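Local atomic coordinates of restriction endonuclease R.BpuJI (Bacillus pumilus, PDB entry 2VLA), a protein that recognises a specific DNA sequence through the N-terminal domain described here and, as the full-length restriction endonuclease, probably cuts DNA. Residues 12-17 and 70-75; 28-33 and 77-82; 51-56 and 63-68. One frame throughout, in Å; residues are numbered along the deposited sequence.

Interaction 1: 12-17 and 70-75. With nucleotides of chain B; nucleotides of chain C.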
# COMPACT_ATOMS: atom_id res chain seq x y z
N THR A 12 -6.71 -2.43 -6.10
CA THR A 12 -6.79 -2.62 -4.66
C THR A 12 -5.44 -2.80 -4.01
O THR A 12 -4.39 -3.08 -4.72
CB THR A 12 -7.66 -3.83 -4.27
OG1 THR A 12 -7.11 -5.02 -4.81
CG2 THR A 12 -9.08 -3.67 -4.76
N ILE A 13 -5.44 -2.63 -2.68
CA ILE A 13 -4.44 -3.21 -1.82
C ILE A 13 -5.16 -4.15 -0.86
O ILE A 13 -6.39 -4.11 -0.75
CB ILE A 13 -3.63 -2.14 -1.04
CG1 ILE A 13 -4.53 -1.35 -0.07
CG2 ILE A 13 -2.91 -1.17 -2.03
CD1 ILE A 13 -3.77 -0.74 1.08
N ILE A 14 -4.40 -4.99 -0.20
CA ILE A 14 -4.90 -5.96 0.76
C ILE A 14 -5.71 -5.24 1.82
O ILE A 14 -5.39 -4.13 2.23
CB ILE A 14 -3.73 -6.76 1.37
CG1 ILE A 14 -3.25 -7.82 0.34
CG2 ILE A 14 -4.13 -7.43 2.71
CD1 ILE A 14 -1.96 -8.45 0.69
N ARG A 15 -6.84 -5.86 2.19
CA ARG A 15 -7.74 -5.28 3.18
C ARG A 15 -7.19 -5.44 4.60
O ARG A 15 -6.70 -6.49 4.96
CB ARG A 15 -9.11 -5.94 3.03
CG ARG A 15 -10.21 -5.28 3.88
CD ARG A 15 -11.62 -5.71 3.46
NE ARG A 15 -11.97 -5.12 2.17
CZ ARG A 15 -13.15 -5.22 1.61
NH1 ARG A 15 -14.14 -5.88 2.22
NH2 ARG A 15 -13.38 -4.66 0.44
N GLY A 16 -7.23 -4.35 5.35
CA GLY A 16 -6.56 -4.32 6.65
C GLY A 16 -7.15 -5.19 7.74
O GLY A 16 -8.34 -5.58 7.68
N LYS A 17 -6.31 -5.54 8.70
CA LYS A 17 -6.74 -6.25 9.90
C LYS A 17 -6.15 -5.69 11.19
O LYS A 17 -6.54 -6.12 12.27
CB LYS A 17 -6.39 -7.74 9.82
CG LYS A 17 -6.87 -8.44 8.56
CD LYS A 17 -6.35 -9.86 8.52
CE LYS A 17 -6.38 -10.42 7.13
NZ LYS A 17 -7.77 -10.73 6.64
N THR A 70 -0.63 -14.52 6.61
CA THR A 70 -0.25 -14.43 5.20
C THR A 70 -0.50 -13.05 4.63
O THR A 70 0.37 -12.51 3.94
CB THR A 70 -0.93 -15.50 4.33
OG1 THR A 70 -2.33 -15.23 4.19
CG2 THR A 70 -0.71 -16.90 4.93
N GLU A 71 -1.65 -12.46 4.92
CA GLU A 71 -2.05 -11.22 4.28
C GLU A 71 -1.37 -10.01 4.86
O GLU A 71 -1.03 -9.07 4.11
CB GLU A 71 -3.55 -10.99 4.36
CG GLU A 71 -4.42 -12.05 3.69
CD GLU A 71 -5.87 -11.58 3.58
OE1 GLU A 71 -6.12 -10.62 2.82
OE2 GLU A 71 -6.77 -12.14 4.30
N ILE A 72 -1.22 -9.99 6.18
CA ILE A 72 -0.81 -8.76 6.87
C ILE A 72 0.65 -8.84 7.27
O ILE A 72 1.48 -8.09 6.78
CB ILE A 72 -1.73 -8.41 8.09
CG1 ILE A 72 -3.20 -8.33 7.63
CG2 ILE A 72 -1.28 -7.10 8.71
CD1 ILE A 72 -3.50 -7.27 6.54
N ALA A 73 0.99 -9.79 8.11
CA ALA A 73 2.39 -9.94 8.51
C ALA A 73 3.27 -10.27 7.28
O ALA A 73 4.34 -9.69 7.12
CB ALA A 73 2.52 -11.03 9.58
N GLY A 74 2.80 -11.15 6.41
CA GLY A 74 3.56 -11.54 5.22
C GLY A 74 3.51 -10.50 4.09
O GLY A 74 4.51 -9.83 3.78
N LYS A 75 2.35 -10.36 3.47
CA LYS A 75 2.26 -9.55 2.25
C LYS A 75 2.24 -8.04 2.53
O LYS A 75 3.15 -7.31 2.13
CB LYS A 75 1.06 -9.95 1.43
CG LYS A 75 1.14 -11.35 0.90
CD LYS A 75 2.09 -11.46 -0.27
CE LYS A 75 2.02 -12.83 -0.95
NZ LYS A 75 2.72 -12.86 -2.26
P DC B 5 -1.46 -14.41 0.63
OP1 DC B 5 -0.05 -14.80 0.81
OP2 DC B 5 -2.22 -13.91 1.79
O5' DC B 5 -1.52 -13.40 -0.61
C5' DC B 5 -2.36 -12.28 -0.62
C4' DC B 5 -3.38 -12.37 -1.72
O4' DC B 5 -4.22 -13.53 -1.50
C3' DC B 5 -4.32 -11.19 -1.80
O3' DC B 5 -4.79 -11.05 -3.15
C2' DC B 5 -5.40 -11.64 -0.81
C1' DC B 5 -5.55 -13.09 -1.24
N1 DC B 5 -6.19 -13.95 -0.24
C2 DC B 5 -7.40 -14.58 -0.51
O2 DC B 5 -7.91 -14.46 -1.65
N3 DC B 5 -7.99 -15.34 0.46
C4 DC B 5 -7.42 -15.45 1.65
N4 DC B 5 -8.03 -16.21 2.58
C5 DC B 5 -6.21 -14.81 1.98
C6 DC B 5 -5.62 -14.08 1.00
P DA C 4 -8.85 -3.19 11.21
OP1 DA C 4 -8.86 -2.50 12.45
OP2 DA C 4 -7.72 -3.07 10.26
O5' DA C 4 -9.24 -4.68 11.39
C5' DA C 4 -10.16 -5.02 12.46
C4' DA C 4 -10.98 -6.22 12.06
O4' DA C 4 -11.97 -5.86 11.06
C3' DA C 4 -10.17 -7.37 11.44
O3' DA C 4 -10.74 -8.59 11.88
C2' DA C 4 -10.41 -7.17 9.96
C1' DA C 4 -11.87 -6.76 9.95
N9 DA C 4 -12.32 -6.08 8.77
C8 DA C 4 -11.60 -5.22 7.95
N7 DA C 4 -12.30 -4.73 6.97
C5 DA C 4 -13.57 -5.27 7.11
C6 DA C 4 -14.74 -5.15 6.39
N6 DA C 4 -14.93 -4.39 5.31
N1 DA C 4 -15.83 -5.84 6.85
C2 DA C 4 -15.69 -6.63 7.95
N3 DA C 4 -14.65 -6.81 8.72
C4 DA C 4 -13.58 -6.10 8.23
P DC B 7 -12.02 -8.66 -5.11
OP1 DC B 7 -12.67 -8.87 -6.41
OP2 DC B 7 -11.19 -7.46 -4.92
O5' DC B 7 -13.09 -8.67 -3.92
C5' DC B 7 -14.08 -9.69 -3.86
C4' DC B 7 -14.90 -9.57 -2.58
O4' DC B 7 -14.07 -9.91 -1.43
C3' DC B 7 -15.43 -8.17 -2.26
O3' DC B 7 -16.75 -8.28 -1.78
C2' DC B 7 -14.54 -7.69 -1.13
C1' DC B 7 -14.34 -8.98 -0.39
N1 DC B 7 -13.23 -9.07 0.57
C2 DC B 7 -13.40 -9.86 1.70
O2 DC B 7 -14.50 -10.38 1.90
N3 DC B 7 -12.38 -9.99 2.58
C4 DC B 7 -11.20 -9.44 2.29
N4 DC B 7 -10.20 -9.59 3.15
C5 DC B 7 -11.00 -8.64 1.13
C6 DC B 7 -12.03 -8.48 0.31
O HOH W 1 -7.50 -8.57 1.55
O HOH W 2 -7.54 -8.93 4.57
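K17 and E71 cross at about a right angle: the lysine bends at its last torsion (chi4 -72°), placing NZ by the carboxylate, while E71 runs extended past CG, with CD anti to CA (chi2 -168°). In the resulting salt bridge K17 NZ lies 2.9 Å from E71 OE2, approaching from above the carboxylate plane, 57° out of it. OE2 also accepts a hydrogen bond from N4 of a cytosine base, so one oxygen ties the lysine to the DNA. The other oxygen turns to water: one molecule accepts a bond from R15 N at 2.9 Å and donates to E71 OE1, and a second, accepting a bond from K17 NZ at 2.8 Å, sits beside both OE1 and R15 O. I14 and I72 supply the apolar part. I14 CD1 presses on K75 CB at 3.5 Å, a tight carbon contact, and its CG2 branch reaches I72 CD1 at 3.9 Å, while I72 CG1 lies against K17 CD at 3.6 Å. R15 lays one guanidinium face over DC7 of chain B, with C6 of that base above its centre, and its NH1 bonds O6 of a guanine; T70 OG1 donates to OP2 of DC5 of chain B at 2.7 Å. This is part of the DNA-recognition surface of the domain, where a loop and a DNA-contacting helix meet beside the bases. The loop precedes helix 22-36 and is backed by helix 203-219, whose E212 bonds G16 N, whereas 70-75 is the C-terminal part of helix 62-76, widened by a pi-type turn.

Interaction 2: 28-33 and 77-82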
# COMPACT_ATOMS: atom_id res chain seq x y z
N ALA A 28 3.36 -7.45 18.44
CA ALA A 28 3.14 -8.88 18.48
C ALA A 28 3.65 -9.58 17.22
O ALA A 28 4.41 -10.55 17.30
CB ALA A 28 1.66 -9.20 18.72
N TYR A 29 3.27 -9.07 16.05
CA TYR A 29 3.74 -9.66 14.80
C TYR A 29 5.28 -9.72 14.83
O TYR A 29 5.89 -10.73 14.49
CB TYR A 29 3.32 -8.83 13.60
CG TYR A 29 1.84 -8.76 13.25
CD1 TYR A 29 0.96 -9.82 13.47
CD2 TYR A 29 1.35 -7.64 12.60
CE1 TYR A 29 -0.39 -9.72 13.10
CE2 TYR A 29 0.05 -7.54 12.21
CZ TYR A 29 -0.82 -8.57 12.44
OH TYR A 29 -2.13 -8.40 12.04
N ALA A 30 5.91 -8.60 15.18
CA ALA A 30 7.36 -8.48 15.08
C ALA A 30 8.05 -9.42 16.06
O ALA A 30 9.04 -10.07 15.73
CB ALA A 30 7.78 -7.05 15.33
N ASN A 31 7.55 -9.47 17.29
CA ASN A 31 8.18 -10.28 18.33
C ASN A 31 7.97 -11.75 18.09
O ASN A 31 8.87 -12.55 18.33
CB ASN A 31 7.68 -9.87 19.71
CG ASN A 31 8.37 -8.63 20.22
OD1 ASN A 31 9.58 -8.44 19.99
ND2 ASN A 31 7.64 -7.77 20.89
N ILE A 32 6.79 -12.11 17.61
CA ILE A 32 6.54 -13.49 17.24
C ILE A 32 7.54 -13.92 16.16
O ILE A 32 8.21 -14.95 16.28
CB ILE A 32 5.11 -13.70 16.74
CG1 ILE A 32 4.12 -13.51 17.90
CG2 ILE A 32 4.97 -15.10 16.09
CD1 ILE A 32 2.64 -13.41 17.47
N ILE A 33 7.63 -13.13 15.10
CA ILE A 33 8.52 -13.46 13.99
C ILE A 33 9.99 -13.52 14.44
O ILE A 33 10.70 -14.47 14.14
CB ILE A 33 8.33 -12.47 12.84
CG1 ILE A 33 6.97 -12.70 12.18
CG2 ILE A 33 9.44 -12.62 11.80
CD1 ILE A 33 6.51 -11.55 11.30
N PHE A 77 2.49 -5.95 5.22
CA PHE A 77 3.53 -5.30 6.03
C PHE A 77 4.95 -5.79 5.73
O PHE A 77 5.90 -5.22 6.21
CB PHE A 77 3.26 -5.47 7.51
CG PHE A 77 2.05 -4.69 8.04
CD1 PHE A 77 1.31 -3.85 7.21
CD2 PHE A 77 1.68 -4.79 9.38
CE1 PHE A 77 0.21 -3.17 7.72
CE2 PHE A 77 0.61 -4.10 9.88
CZ PHE A 77 -0.14 -3.29 9.06
N GLY A 78 5.08 -6.88 4.98
CA GLY A 78 6.41 -7.37 4.56
C GLY A 78 7.33 -7.70 5.73
O GLY A 78 8.49 -7.26 5.75
N MET A 79 6.86 -8.53 6.66
CA MET A 79 7.55 -8.73 7.91
C MET A 79 8.40 -10.01 7.96
O MET A 79 9.19 -10.19 8.87
CB MET A 79 6.57 -8.70 9.08
CG MET A 79 5.87 -7.36 9.22
SD MET A 79 4.83 -7.22 10.65
CE MET A 79 6.09 -6.92 11.89
N PHE A 80 8.20 -10.89 6.99
CA PHE A 80 9.03 -12.09 6.86
C PHE A 80 9.15 -12.49 5.40
O PHE A 80 8.44 -11.99 4.56
CB PHE A 80 8.45 -13.25 7.70
CG PHE A 80 7.08 -13.72 7.26
CD1 PHE A 80 6.94 -14.68 6.26
CD2 PHE A 80 5.95 -13.28 7.91
CE1 PHE A 80 5.67 -15.15 5.91
CE2 PHE A 80 4.68 -13.74 7.53
CZ PHE A 80 4.55 -14.67 6.54
N TYR A 81 10.08 -13.40 5.12
CA TYR A 81 10.26 -13.92 3.77
C TYR A 81 10.79 -15.33 3.87
O TYR A 81 11.19 -15.77 4.95
CB TYR A 81 11.22 -13.04 2.96
CG TYR A 81 12.66 -13.10 3.42
CD1 TYR A 81 13.11 -12.31 4.46
CD2 TYR A 81 13.57 -13.94 2.79
CE1 TYR A 81 14.42 -12.36 4.88
CE2 TYR A 81 14.87 -14.00 3.21
CZ TYR A 81 15.30 -13.21 4.24
OH TYR A 81 16.62 -13.27 4.65
N GLU A 82 10.76 -16.05 2.76
CA GLU A 82 11.25 -17.42 2.72
C GLU A 82 12.48 -17.52 1.84
O GLU A 82 12.56 -16.88 0.79
CB GLU A 82 10.17 -18.35 2.18
CG GLU A 82 10.70 -19.72 1.77
CD GLU A 82 9.61 -20.67 1.35
OE1 GLU A 82 8.42 -20.35 1.58
OE2 GLU A 82 9.93 -21.74 0.78
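A30 and M79 face each other at a CA separation of 7.2 Å and I33 and F80 at 7.3 Å, as helix 22-36 passes the turn that carries the chain from helix 62-76 into strand 80-83. That order, with strand 39-40, helix 41-56 and the 80-83/86-89 hairpin, is consistent with a winged-helix fold, in which this buried contact would belong to the hydrophobic core. G78, with positive phi, is the first residue to leave the preceding helix. M79 is the central side chain. Its last torsion bends the chain (chi3 79°), bringing CE to A30, 3.8 Å from A30 CB, while SD rests 3.7 Å from Y29 CB. The sulfur also makes a Met-aromatic contact with the Y29 ring, 5.1 Å from SD to the ring centroid and oblique to it. At the edge of that ring, near its plane, F77 CE2 comes within 4.2 Å of Y29 CE2; the Y29 hydroxyl has its partner in H68. I33 crosses both M79 and F80 at about a right angle, its CD1 lying 3.6 Å from M79 CB and 3.8 Å from F80 CD2, at the edge of the phenylalanine ring.

Interaction 3: 51-56 and 63-68. With nucleotides of chain C.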
# COMPACT_ATOMS: atom_id res chain seq x y z
N ARG A 51 0.89 -18.14 19.04
CA ARG A 51 1.20 -16.89 19.72
C ARG A 51 0.14 -15.80 19.42
O ARG A 51 -0.30 -15.10 20.33
CB ARG A 51 2.60 -16.38 19.32
CG ARG A 51 3.77 -17.21 19.87
CD ARG A 51 4.30 -16.67 21.22
NE ARG A 51 4.76 -15.26 21.17
CZ ARG A 51 6.02 -14.87 20.94
NH1 ARG A 51 6.97 -15.76 20.69
NH2 ARG A 51 6.31 -13.58 20.94
N LEU A 52 -0.26 -15.68 18.16
CA LEU A 52 -1.16 -14.57 17.77
C LEU A 52 -2.53 -14.71 18.43
O LEU A 52 -3.17 -13.71 18.79
CB LEU A 52 -1.30 -14.49 16.23
CG LEU A 52 -2.19 -13.33 15.74
CD1 LEU A 52 -1.65 -11.97 16.21
CD2 LEU A 52 -2.32 -13.35 14.22
N ILE A 53 -2.97 -15.94 18.63
CA ILE A 53 -4.31 -16.15 19.18
C ILE A 53 -4.44 -15.59 20.63
O ILE A 53 -5.54 -15.27 21.10
CB ILE A 53 -4.72 -17.62 19.14
CG1 ILE A 53 -6.25 -17.73 19.33
CG2 ILE A 53 -3.99 -18.42 20.25
CD1 ILE A 53 -6.81 -19.12 19.06
N GLU A 54 -3.31 -15.46 21.31
CA GLU A 54 -3.28 -14.84 22.64
C GLU A 54 -3.58 -13.34 22.58
O GLU A 54 -4.07 -12.77 23.56
CB GLU A 54 -1.94 -15.09 23.31
CG GLU A 54 -1.68 -16.55 23.63
CD GLU A 54 -2.75 -17.14 24.56
OE1 GLU A 54 -3.14 -16.46 25.54
OE2 GLU A 54 -3.20 -18.28 24.30
N ILE A 55 -3.33 -12.72 21.44
CA ILE A 55 -3.61 -11.31 21.25
C ILE A 55 -5.03 -11.09 20.74
O ILE A 55 -5.73 -10.16 21.17
CB ILE A 55 -2.61 -10.68 20.24
CG1 ILE A 55 -1.18 -10.90 20.71
CG2 ILE A 55 -2.91 -9.19 20.07
CD1 ILE A 55 -0.87 -10.28 22.06
N LEU A 56 -5.45 -11.92 19.79
CA LEU A 56 -6.73 -11.72 19.11
C LEU A 56 -7.90 -12.29 19.91
O LEU A 56 -9.01 -11.81 19.80
CB LEU A 56 -6.68 -12.33 17.70
CG LEU A 56 -5.78 -11.64 16.69
CD1 LEU A 56 -5.93 -12.30 15.34
CD2 LEU A 56 -6.11 -10.15 16.61
N LYS A 63 -8.79 -19.79 10.36
CA LYS A 63 -8.80 -19.06 9.09
C LYS A 63 -8.34 -17.61 9.29
O LYS A 63 -7.53 -17.07 8.53
CB LYS A 63 -10.19 -19.10 8.45
CG LYS A 63 -10.30 -18.33 7.10
CD LYS A 63 -9.29 -18.85 6.05
CE LYS A 63 -9.60 -18.34 4.65
NZ LYS A 63 -10.79 -18.95 4.06
N THR A 64 -8.85 -16.98 10.33
CA THR A 64 -8.49 -15.61 10.65
C THR A 64 -7.03 -15.50 11.03
O THR A 64 -6.33 -14.60 10.57
CB THR A 64 -9.39 -15.09 11.77
OG1 THR A 64 -10.71 -15.02 11.25
CG2 THR A 64 -8.96 -13.73 12.29
N LEU A 65 -6.56 -16.43 11.86
CA LEU A 65 -5.15 -16.44 12.22
C LEU A 65 -4.26 -16.59 10.97
O LEU A 65 -3.27 -15.87 10.81
CB LEU A 65 -4.87 -17.57 13.24
CG LEU A 65 -5.55 -17.43 14.61
CD1 LEU A 65 -5.43 -18.75 15.37
CD2 LEU A 65 -4.93 -16.29 15.38
N ASP A 66 -4.60 -17.55 10.12
CA ASP A 66 -3.88 -17.77 8.88
C ASP A 66 -3.88 -16.49 8.03
O ASP A 66 -2.85 -16.10 7.47
CB ASP A 66 -4.53 -18.91 8.07
CG ASP A 66 -4.25 -20.30 8.66
OD1 ASP A 66 -3.29 -20.46 9.43
OD2 ASP A 66 -4.97 -21.24 8.27
N ASN A 67 -5.02 -15.85 7.91
CA ASN A 67 -5.12 -14.66 7.08
C ASN A 67 -4.26 -13.51 7.65
O ASN A 67 -3.59 -12.79 6.89
CB ASN A 67 -6.58 -14.21 6.92
CG ASN A 67 -7.39 -15.09 5.98
OD1 ASN A 67 -6.86 -15.89 5.20
ND2 ASN A 67 -8.69 -14.87 5.98
N HIS A 68 -4.26 -13.33 8.97
CA HIS A 68 -3.34 -12.36 9.56
C HIS A 68 -1.90 -12.69 9.12
O HIS A 68 -1.12 -11.80 8.72
CB HIS A 68 -3.42 -12.37 11.09
CG HIS A 68 -4.46 -11.46 11.64
ND1 HIS A 68 -4.15 -10.26 12.24
CD2 HIS A 68 -5.81 -11.60 11.77
CE1 HIS A 68 -5.26 -9.70 12.70
NE2 HIS A 68 -6.28 -10.49 12.40
P DC C 5 -9.90 -9.94 11.99
OP1 DC C 5 -8.99 -9.85 13.13
OP2 DC C 5 -9.29 -10.28 10.69
O5' DC C 5 -11.10 -10.97 12.28
C5' DC C 5 -12.17 -10.67 13.20
C4' DC C 5 -13.37 -11.42 12.70
O4' DC C 5 -13.86 -10.78 11.47
C3' DC C 5 -13.06 -12.87 12.33
O3' DC C 5 -14.12 -13.69 12.87
C2' DC C 5 -13.08 -12.91 10.82
C1' DC C 5 -13.94 -11.74 10.43
N1 DC C 5 -13.48 -10.98 9.20
C2 DC C 5 -14.44 -10.57 8.29
O2 DC C 5 -15.63 -10.93 8.41
N3 DC C 5 -14.06 -9.82 7.20
C4 DC C 5 -12.80 -9.43 7.12
N4 DC C 5 -12.47 -8.66 6.06
C5 DC C 5 -11.82 -9.83 8.03
C6 DC C 5 -12.19 -10.57 9.08
P DG C 6 -13.96 -15.28 13.02
OP1 DG C 6 -15.03 -15.70 14.01
OP2 DG C 6 -12.56 -15.65 13.26
O5' DG C 6 -14.32 -15.81 11.55
C5' DG C 6 -15.62 -15.64 11.04
C4' DG C 6 -15.65 -15.98 9.59
O4' DG C 6 -14.91 -14.94 8.90
C3' DG C 6 -14.97 -17.29 9.17
O3' DG C 6 -15.69 -17.86 8.10
C2' DG C 6 -13.62 -16.83 8.68
C1' DG C 6 -14.02 -15.54 7.98
N9 DG C 6 -12.96 -14.62 7.63
C8 DG C 6 -11.72 -14.52 8.17
N7 DG C 6 -10.98 -13.60 7.58
C5 DG C 6 -11.80 -13.07 6.60
C6 DG C 6 -11.56 -12.07 5.63
O6 DG C 6 -10.51 -11.42 5.48
N1 DG C 6 -12.66 -11.86 4.82
C2 DG C 6 -13.87 -12.51 4.94
N2 DG C 6 -14.82 -12.14 4.07
N3 DG C 6 -14.09 -13.46 5.84
C4 DG C 6 -13.02 -13.69 6.62
P DG C 7 -16.11 -19.39 8.11
OP1 DG C 7 -16.94 -19.68 9.29
OP2 DG C 7 -14.87 -20.17 7.80
O5' DG C 7 -17.03 -19.43 6.80
C5' DG C 7 -18.17 -18.62 6.70
C4' DG C 7 -18.31 -17.99 5.33
O4' DG C 7 -17.21 -17.07 5.12
C3' DG C 7 -18.26 -18.93 4.13
O3' DG C 7 -19.10 -18.41 3.12
C2' DG C 7 -16.79 -18.91 3.73
C1' DG C 7 -16.47 -17.45 3.96
N9 DG C 7 -15.07 -17.15 4.21
C8 DG C 7 -14.23 -17.70 5.11
N7 DG C 7 -13.03 -17.18 5.10
C5 DG C 7 -13.10 -16.20 4.11
C6 DG C 7 -12.12 -15.28 3.61
O6 DG C 7 -10.95 -15.11 4.00
N1 DG C 7 -12.64 -14.51 2.59
C2 DG C 7 -13.92 -14.58 2.11
N2 DG C 7 -14.23 -13.73 1.09
N3 DG C 7 -14.86 -15.41 2.59
C4 DG C 7 -14.37 -16.18 3.57
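The carbonyl oxygen of L52, a residue packed against L65 and H68, accepts two backbone bonds, from I55 N at 2.8 Å and L56 N at 3.1 Å, where helix 41-56 is kinked. The axes of segments 51-56 and 63-68 make an angle of 108°, consistent with the helix-turn-helix of this DNA-binding domain, the second helix lying against the major-groove edges of guanine bases. L65 is the central apolar residue: its CD2 branch sits 4.0 Å from L52 CG, which is anti to the backbone N (chi1 -178°), and also meets L56 CD1, while CD1 touches I53 CD1. The H68 ring is held between leucines and DNA. L56 CD1 makes a CH-pi contact over one face, 3.6 Å from the ring centroid and offset toward the rim, and L52 CD2 approaches H68 CB at 3.5 Å. H68 ND1 is hydrogen-bonded to Y29 OH, so that both ring nitrogens have partners, which should hold the imidazole's rotation. T64 OG1 donates to OP2 of DG6 of chain C at 2.8 Å, and N67 ND2 donates to O6 of DG7 of chain C. H68 NE2 gives a nearly straight bond (174°) to OP1 of DC5 of chain C, 2.9 Å away.

How the interactions relate
The three contacts gather round helix 62-76, their centres 12 to 13 Å apart. Interactions 1 and 3 use consecutive segments of that helix, and interaction 2 begins just beyond its end. Along the chain the segments run 12-17, 28-33, 51-56, 63-68, 70-75 and 77-82, so interaction 3 is nested inside the loops closed by the other two, while 1 and 2 cross. Probable hydrogen bonds join them: A73 O with M79 N between interactions 1 and 2, and A73 N with H68 O between 1 and 3. The DNA-contacting helix thus packs against the loop, the buried core and the other helix of the helix-turn-helix.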